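Local coordinates for protein 3-oxo-tetronate kinase (Haemophilus influenzae, PDB 1YZY) that catalyses the ATP-dependent phosphorylation of 3-oxo-tetronate to 3-oxo-tetronate 4-phosphate, as a member of the four-carbon acid sugar kinase family, at residues G162-A168 / Y191-D197; A240-T244 / P381-A385; T84-T88 / H142-M147. Residue numbers count along the deposited sequence, not the author numbering.

Interaction 1: residues G162-A168 / Y191-D197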
# COMPACT_ATOMS: atom_id res chain seq x y z
N GLY A 162 10.21 -20.58 -17.66
CA GLY A 162 11.12 -20.12 -18.70
C GLY A 162 12.49 -19.74 -18.17
O GLY A 162 12.83 -20.04 -17.01
N LYS A 163 13.29 -19.09 -19.02
CA LYS A 163 14.65 -18.66 -18.67
C LYS A 163 14.80 -17.14 -18.54
O LYS A 163 14.28 -16.38 -19.35
CB LYS A 163 15.67 -19.22 -19.66
CG LYS A 163 15.79 -20.74 -19.61
CD LYS A 163 16.23 -21.19 -18.23
CE LYS A 163 16.25 -22.70 -18.12
NZ LYS A 163 16.65 -23.11 -16.75
N THR A 164 15.56 -16.72 -17.53
CA THR A 164 15.78 -15.31 -17.22
C THR A 164 17.11 -14.72 -17.72
O THR A 164 18.19 -15.26 -17.45
CB THR A 164 15.68 -15.10 -15.69
OG1 THR A 164 14.57 -15.85 -15.17
CG2 THR A 164 15.47 -13.63 -15.36
N GLY A 165 17.01 -13.60 -18.44
CA GLY A 165 18.19 -12.92 -18.97
C GLY A 165 18.58 -11.68 -18.19
O GLY A 165 18.05 -11.44 -17.10
N LEU A 166 19.53 -10.90 -18.72
CA LEU A 166 19.98 -9.67 -18.06
C LEU A 166 20.38 -8.60 -19.10
O LEU A 166 20.96 -8.85 -20.16
CB LEU A 166 21.18 -9.93 -17.15
CG LEU A 166 21.84 -8.70 -16.54
CD1 LEU A 166 20.98 -8.13 -15.45
CD2 LEU A 166 23.21 -9.04 -15.99
N VAL A 167 19.99 -7.38 -18.75
CA VAL A 167 20.26 -6.11 -19.41
C VAL A 167 21.23 -5.42 -18.50
O VAL A 167 20.75 -4.73 -17.60
CB VAL A 167 19.03 -5.20 -19.69
CG1 VAL A 167 19.47 -3.96 -20.49
CG2 VAL A 167 17.95 -5.99 -20.46
N ALA A 168 22.55 -5.58 -18.66
CA ALA A 168 23.47 -4.96 -17.73
C ALA A 168 23.53 -3.44 -17.70
O ALA A 168 23.11 -2.76 -18.63
CB ALA A 168 24.85 -5.55 -18.02
N TYR A 191 14.90 -16.11 -24.03
CA TYR A 191 14.60 -15.67 -22.67
C TYR A 191 13.15 -15.20 -22.61
O TYR A 191 12.67 -14.53 -23.53
CB TYR A 191 15.54 -14.55 -22.25
CG TYR A 191 16.96 -14.99 -22.00
CD1 TYR A 191 17.28 -15.77 -20.89
CD2 TYR A 191 17.99 -14.62 -22.86
CE1 TYR A 191 18.58 -16.17 -20.64
CE2 TYR A 191 19.31 -15.01 -22.62
CZ TYR A 191 19.59 -15.79 -21.51
OH TYR A 191 20.88 -16.21 -21.28
N ARG A 192 12.47 -15.56 -21.52
CA ARG A 192 11.07 -15.20 -21.32
C ARG A 192 10.96 -13.97 -20.40
O ARG A 192 9.94 -13.26 -20.40
CB ARG A 192 10.31 -16.39 -20.73
CG ARG A 192 8.79 -16.27 -20.73
CD ARG A 192 8.14 -17.55 -20.20
NE ARG A 192 6.67 -17.49 -20.11
CZ ARG A 192 5.85 -17.44 -21.15
NH1 ARG A 192 4.54 -17.41 -20.95
NH2 ARG A 192 6.31 -17.40 -22.39
N TYR A 193 11.99 -13.74 -19.59
CA TYR A 193 12.04 -12.59 -18.68
C TYR A 193 13.44 -11.98 -18.72
O TYR A 193 14.43 -12.67 -19.02
CB TYR A 193 11.74 -12.99 -17.23
CG TYR A 193 11.02 -14.30 -17.07
CD1 TYR A 193 11.73 -15.47 -16.76
CD2 TYR A 193 9.64 -14.39 -17.26
CE1 TYR A 193 11.08 -16.69 -16.66
CE2 TYR A 193 8.98 -15.61 -17.16
CZ TYR A 193 9.71 -16.75 -16.86
OH TYR A 193 9.06 -17.95 -16.76
N ALA A 194 13.53 -10.72 -18.31
CA ALA A 194 14.79 -10.00 -18.30
C ALA A 194 14.96 -9.12 -17.08
O ALA A 194 14.18 -8.20 -16.87
CB ALA A 194 14.91 -9.15 -19.55
N VAL A 195 15.98 -9.43 -16.29
CA VAL A 195 16.34 -8.63 -15.12
C VAL A 195 17.06 -7.40 -15.71
O VAL A 195 17.71 -7.50 -16.75
CB VAL A 195 17.31 -9.40 -14.18
CG1 VAL A 195 17.81 -8.51 -13.04
CG2 VAL A 195 16.62 -10.63 -13.61
N VAL A 196 16.88 -6.24 -15.09
CA VAL A 196 17.52 -5.03 -15.57
C VAL A 196 18.19 -4.34 -14.39
O VAL A 196 17.59 -4.14 -13.33
CB VAL A 196 16.52 -4.07 -16.26
CG1 VAL A 196 17.24 -2.88 -16.87
CG2 VAL A 196 15.74 -4.80 -17.35
N ASP A 197 19.48 -4.04 -14.56
CA ASP A 197 20.27 -3.37 -13.54
C ASP A 197 19.79 -1.95 -13.23
O ASP A 197 19.09 -1.32 -14.03
CB ASP A 197 21.73 -3.32 -13.99
CG ASP A 197 22.49 -4.60 -13.71
OD1 ASP A 197 21.89 -5.57 -13.21
OD2 ASP A 197 23.71 -4.62 -13.98
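Two parallel strands pair here, the start and end of a beta-alpha-beta crossover in the sugar-binding N-terminal domain. Strand 164-167 forms one edge of a small three-stranded parallel sheet, strand 193-196 its middle; helix 176-188, in the connection, covers the face carrying Val167 and Ala194. Thr164 to Val167 are in register with Tyr193 to Val196. The backbone ladder begins at Lys163 O, which takes Arg192 N (2.9 Å) and, weakly, Tyr193 N (3.5 Å); it continues with Gly165 N to Tyr193 O (2.8 Å), Val195 N to Gly165 O (3.0 Å) and Val167 N to Val195 O (3.0 Å), ending weakly with Asp197 N to Val167 O (3.4 Å). On the opposite face, Thr164 CG2 meets Val195 CG2 at 3.7 Å, under helix 152-159. At the N-terminal end, Gly162 N donates to Tyr193 OH (3.0 Å), also bonded to Asp98. Gly165 has only hydrogen where a side chain would crowd Tyr191: its CA sits 3.7 Å from the ring centroid, a CH-pi contact.

Interaction 2: residues A240-T244 / P381-A385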
# COMPACT_ATOMS: atom_id res chain seq x y z
N ALA A 240 -3.42 16.32 -5.82
CA ALA A 240 -4.19 15.15 -5.42
C ALA A 240 -5.25 15.70 -4.46
O ALA A 240 -4.98 16.63 -3.69
CB ALA A 240 -3.29 14.14 -4.72
N PHE A 241 -6.45 15.13 -4.53
CA PHE A 241 -7.57 15.58 -3.71
C PHE A 241 -7.38 15.51 -2.20
O PHE A 241 -6.54 14.76 -1.68
CB PHE A 241 -8.85 14.83 -4.09
CG PHE A 241 -8.89 13.39 -3.62
CD1 PHE A 241 -9.27 13.08 -2.31
CD2 PHE A 241 -8.56 12.35 -4.48
CE1 PHE A 241 -9.33 11.76 -1.86
CE2 PHE A 241 -8.61 11.02 -4.05
CZ PHE A 241 -9.00 10.73 -2.73
N THR A 242 -8.19 16.29 -1.50
CA THR A 242 -8.25 16.33 -0.04
C THR A 242 -9.76 16.35 0.31
O THR A 242 -10.61 16.45 -0.58
CB THR A 242 -7.51 17.58 0.58
OG1 THR A 242 -7.93 18.79 -0.06
CG2 THR A 242 -6.02 17.43 0.44
N PRO A 243 -10.11 16.15 1.59
CA PRO A 243 -11.54 16.17 1.90
C PRO A 243 -12.15 17.55 1.69
O PRO A 243 -11.47 18.57 1.86
CB PRO A 243 -11.56 15.81 3.39
CG PRO A 243 -10.36 14.96 3.55
CD PRO A 243 -9.34 15.73 2.77
N THR A 244 -13.40 17.58 1.26
CA THR A 244 -14.09 18.85 1.09
C THR A 244 -14.68 19.18 2.47
O THR A 244 -14.78 18.29 3.32
CB THR A 244 -15.22 18.77 0.04
OG1 THR A 244 -15.76 17.44 0.00
CG2 THR A 244 -14.70 19.17 -1.34
N PRO A 381 -1.81 8.77 3.10
CA PRO A 381 -2.49 9.64 2.14
C PRO A 381 -3.97 9.85 2.52
O PRO A 381 -4.49 9.17 3.42
CB PRO A 381 -2.36 8.85 0.83
CG PRO A 381 -2.46 7.44 1.30
CD PRO A 381 -1.57 7.43 2.52
N TRP A 382 -4.62 10.82 1.89
CA TRP A 382 -6.03 11.05 2.13
C TRP A 382 -6.75 10.06 1.23
O TRP A 382 -6.30 9.81 0.10
CB TRP A 382 -6.43 12.49 1.76
CG TRP A 382 -6.53 13.38 2.95
CD1 TRP A 382 -5.77 14.48 3.22
CD2 TRP A 382 -7.42 13.22 4.07
NE1 TRP A 382 -6.11 15.01 4.45
CE2 TRP A 382 -7.12 14.25 4.99
CE3 TRP A 382 -8.43 12.30 4.39
CZ2 TRP A 382 -7.80 14.39 6.21
CZ3 TRP A 382 -9.11 12.43 5.60
CH2 TRP A 382 -8.79 13.47 6.50
N LEU A 383 -7.84 9.49 1.72
CA LEU A 383 -8.60 8.51 0.95
C LEU A 383 -10.05 8.93 0.77
O LEU A 383 -10.52 9.87 1.40
CB LEU A 383 -8.58 7.16 1.68
CG LEU A 383 -7.28 6.48 2.11
CD1 LEU A 383 -7.58 5.30 3.05
CD2 LEU A 383 -6.50 6.00 0.89
N LYS A 384 -10.73 8.29 -0.17
CA LYS A 384 -12.14 8.54 -0.38
C LYS A 384 -12.69 7.23 -0.88
O LYS A 384 -12.17 6.65 -1.83
CB LYS A 384 -12.43 9.63 -1.39
CG LYS A 384 -13.93 10.00 -1.36
CD LYS A 384 -14.35 10.94 -2.47
CE LYS A 384 -14.63 10.19 -3.76
NZ LYS A 384 -15.73 9.20 -3.63
N ALA A 385 -13.72 6.74 -0.21
CA ALA A 385 -14.36 5.49 -0.56
C ALA A 385 -14.86 5.54 -1.99
O ALA A 385 -15.17 6.60 -2.51
CB ALA A 385 -15.51 5.22 0.40
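An antiparallel meander, strands 369-375, 380-385 and 391-395 of the large mixed sheet, is covered here by the loop that leads to strand 248-252 of the nucleotide-binding C-terminal domain. Residues 240-244 have no regular structure and lie across 381-385, the middle strand of the meander, burying 272 Å² in all. The closest pair of CA atoms, those of Thr242 and Trp382, is 6.1 Å apart; the loop's side chains make the contact, mainly against the Trp382 ring and the strand backbone.

The aromatic part centres on Trp382, whose CA-to-CB bond points toward the loop. Pro243 stands on the indole with its CG-CD edge, CG making a CH-pi contact with one face, and Thr242 CG2 adds an oblique touch at 4.1 Å from Trp382 CD1. Phe412, near the C-terminus, packs against both Thr242 and Pro243.

Van der Waals contacts account for Phe241. Its side chain reaches across to the strand, with Leu383 C at the ring edge, 3.9 Å from Phe241 CE1; CE1 is also 3.8 Å from Lys384 CB, and CZ 4.0 Å from Trp382 O.

Polar bonds go to partners outside the two segments or stay within one. Trp382 NE1 bonds to Ala408 O, and the Phe241 backbone pairs with Lys374 of the flanking strand. The end of Lys384 leads away from the loop: NZ donates to Ala385 O at 2.9 Å, with Asp389 as a long, weak ion-pair partner.

The tightest fit is at the proline: Pro243 CG lies 3.3 Å from the centroid of the six-membered ring of Trp382, only 7° off its normal, and 3.4 Å from Trp382 CE3.

Interaction 3: residues T84-T88 / H142-M147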
# COMPACT_ATOMS: atom_id res chain seq x y z
N THR A 84 12.67 -7.04 -2.18
CA THR A 84 13.68 -8.03 -1.79
C THR A 84 13.39 -9.37 -2.47
O THR A 84 13.97 -10.41 -2.12
CB THR A 84 13.81 -8.19 -0.26
OG1 THR A 84 12.53 -7.98 0.36
CG2 THR A 84 14.78 -7.17 0.29
N PHE A 85 12.51 -9.33 -3.47
CA PHE A 85 12.13 -10.48 -4.27
C PHE A 85 11.56 -11.66 -3.47
O PHE A 85 11.63 -12.80 -3.92
CB PHE A 85 13.34 -10.92 -5.12
CG PHE A 85 12.97 -11.48 -6.47
CD1 PHE A 85 12.43 -10.65 -7.46
CD2 PHE A 85 13.17 -12.82 -6.77
CE1 PHE A 85 12.11 -11.16 -8.71
CE2 PHE A 85 12.84 -13.34 -8.03
CZ PHE A 85 12.31 -12.51 -8.99
N ASP A 86 10.95 -11.37 -2.32
CA ASP A 86 10.37 -12.39 -1.43
C ASP A 86 9.66 -13.53 -2.14
O ASP A 86 8.63 -13.32 -2.78
CB ASP A 86 9.40 -11.74 -0.43
CG ASP A 86 10.07 -10.69 0.42
OD1 ASP A 86 10.75 -9.83 -0.16
OD2 ASP A 86 9.94 -10.73 1.66
N SER A 87 10.22 -14.73 -1.99
CA SER A 87 9.70 -15.94 -2.62
C SER A 87 10.57 -17.15 -2.25
O SER A 87 11.45 -17.06 -1.38
CB SER A 87 9.71 -15.76 -4.15
OG SER A 87 10.98 -15.32 -4.62
N THR A 88 10.27 -18.30 -2.86
CA THR A 88 11.01 -19.55 -2.68
C THR A 88 11.00 -20.24 -4.04
O THR A 88 10.48 -19.69 -5.02
CB THR A 88 10.37 -20.51 -1.64
OG1 THR A 88 9.09 -20.94 -2.10
CG2 THR A 88 10.24 -19.83 -0.28
N HIS A 142 15.09 -14.78 6.79
CA HIS A 142 13.70 -14.34 6.86
C HIS A 142 12.83 -15.50 7.38
O HIS A 142 13.02 -16.65 6.96
CB HIS A 142 13.21 -13.86 5.49
CG HIS A 142 11.90 -13.14 5.52
ND1 HIS A 142 10.71 -13.74 5.17
CD2 HIS A 142 11.58 -11.87 5.88
CE1 HIS A 142 9.72 -12.87 5.30
NE2 HIS A 142 10.22 -11.73 5.73
N PRO A 143 11.87 -15.20 8.29
CA PRO A 143 10.93 -16.14 8.93
C PRO A 143 10.03 -16.95 8.01
O PRO A 143 9.56 -18.02 8.39
CB PRO A 143 10.10 -15.21 9.82
CG PRO A 143 11.04 -14.15 10.16
CD PRO A 143 11.69 -13.85 8.85
N ILE A 144 9.71 -16.41 6.84
CA ILE A 144 8.84 -17.10 5.89
C ILE A 144 9.56 -17.42 4.57
O ILE A 144 9.56 -18.57 4.12
CB ILE A 144 7.57 -16.24 5.59
CG1 ILE A 144 6.84 -15.89 6.88
CG2 ILE A 144 6.63 -16.98 4.64
CD1 ILE A 144 5.57 -15.09 6.66
N THR A 145 10.16 -16.40 3.96
CA THR A 145 10.87 -16.53 2.68
C THR A 145 12.35 -16.12 2.73
O THR A 145 12.73 -15.06 2.20
CB THR A 145 10.17 -15.70 1.57
OG1 THR A 145 10.06 -14.33 1.99
CG2 THR A 145 8.78 -16.25 1.28
N PRO A 146 13.20 -16.93 3.38
CA PRO A 146 14.63 -16.60 3.46
C PRO A 146 15.30 -16.57 2.08
O PRO A 146 15.01 -17.41 1.22
CB PRO A 146 15.18 -17.72 4.35
CG PRO A 146 14.27 -18.87 4.08
CD PRO A 146 12.92 -18.20 4.08
N MET A 147 16.17 -15.59 1.87
CA MET A 147 16.87 -15.41 0.59
C MET A 147 18.38 -15.61 0.76
O MET A 147 19.07 -14.78 1.35
CB MET A 147 16.59 -14.01 0.03
CG MET A 147 15.11 -13.60 0.04
SD MET A 147 14.01 -14.67 -0.91
CE MET A 147 14.37 -14.19 -2.59
O HOH W 1 14.78 -17.56 -1.96
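Loop-on-loop packing joins the beta-alpha connection between strand 77-80 and helix 93-104 to the chain leading into helix 152-159, within the sugar-binding N-terminal domain. At the start of 142-147, His142 folds back on its own segment, ND1 accepting a hydrogen bond from Thr145 N (3.0 Å), a bond that closes the turn through Pro143 and Ile144. Asp86 OD2 lies over a face of this ring, 4.2 Å from His142 NE2, a loose contact; the other oxygen, OD1, accepts a 2.6 Å hydrogen bond from Thr84 OG1.

Thr145 comes next and faces the opposing loop: its CB is 3.5 Å from Ser87 O, its OG1 3.6 Å from Asp86 CB, and its CG2 4.2 Å from Thr88 CG2. The CA-to-CB bond of Pro146 points away, but its carbonyl takes part, for a water donates to Pro146 O at 3.2 Å and, weakly, to Ser87 O at 3.4 Å, bridging the two backbones.

Met147 contributes the largest share of the buried surface on this side (74 Å²). Its side chain curls along the bend at Phe85 to Ser87, a bend held by Ser87 OG donating to Phe85 O (2.7 Å), and Leu155 of helix 152-159 packs against both Phe85 and Met147. The thioether ends among carbonyls, with Met147 SD 3.5 Å from Ser87 O and Met147 CE 3.3 Å from Phe85 O.

In the fold
Interactions 1 and 3 share the sugar-binding N-terminal domain and the same side of the chain's centre. Their centres are 20 Å apart and their nearest atoms about 7 Å, without touching. Helix 152-159 lies between them: Leu152 meets both Val195 of interaction 1 and Phe85 of interaction 3. Interaction 2 lies on the other side of the chain's centre, 39 Å from interaction 1 and 34 Å from interaction 3 between centres. Of the three it alone comes within about 12 Å of an ATP-binding residue assigned by similarity, from the Leu383 side chain to Gly355. Along the chain the three contacts close one after another, 3, 1, then 2.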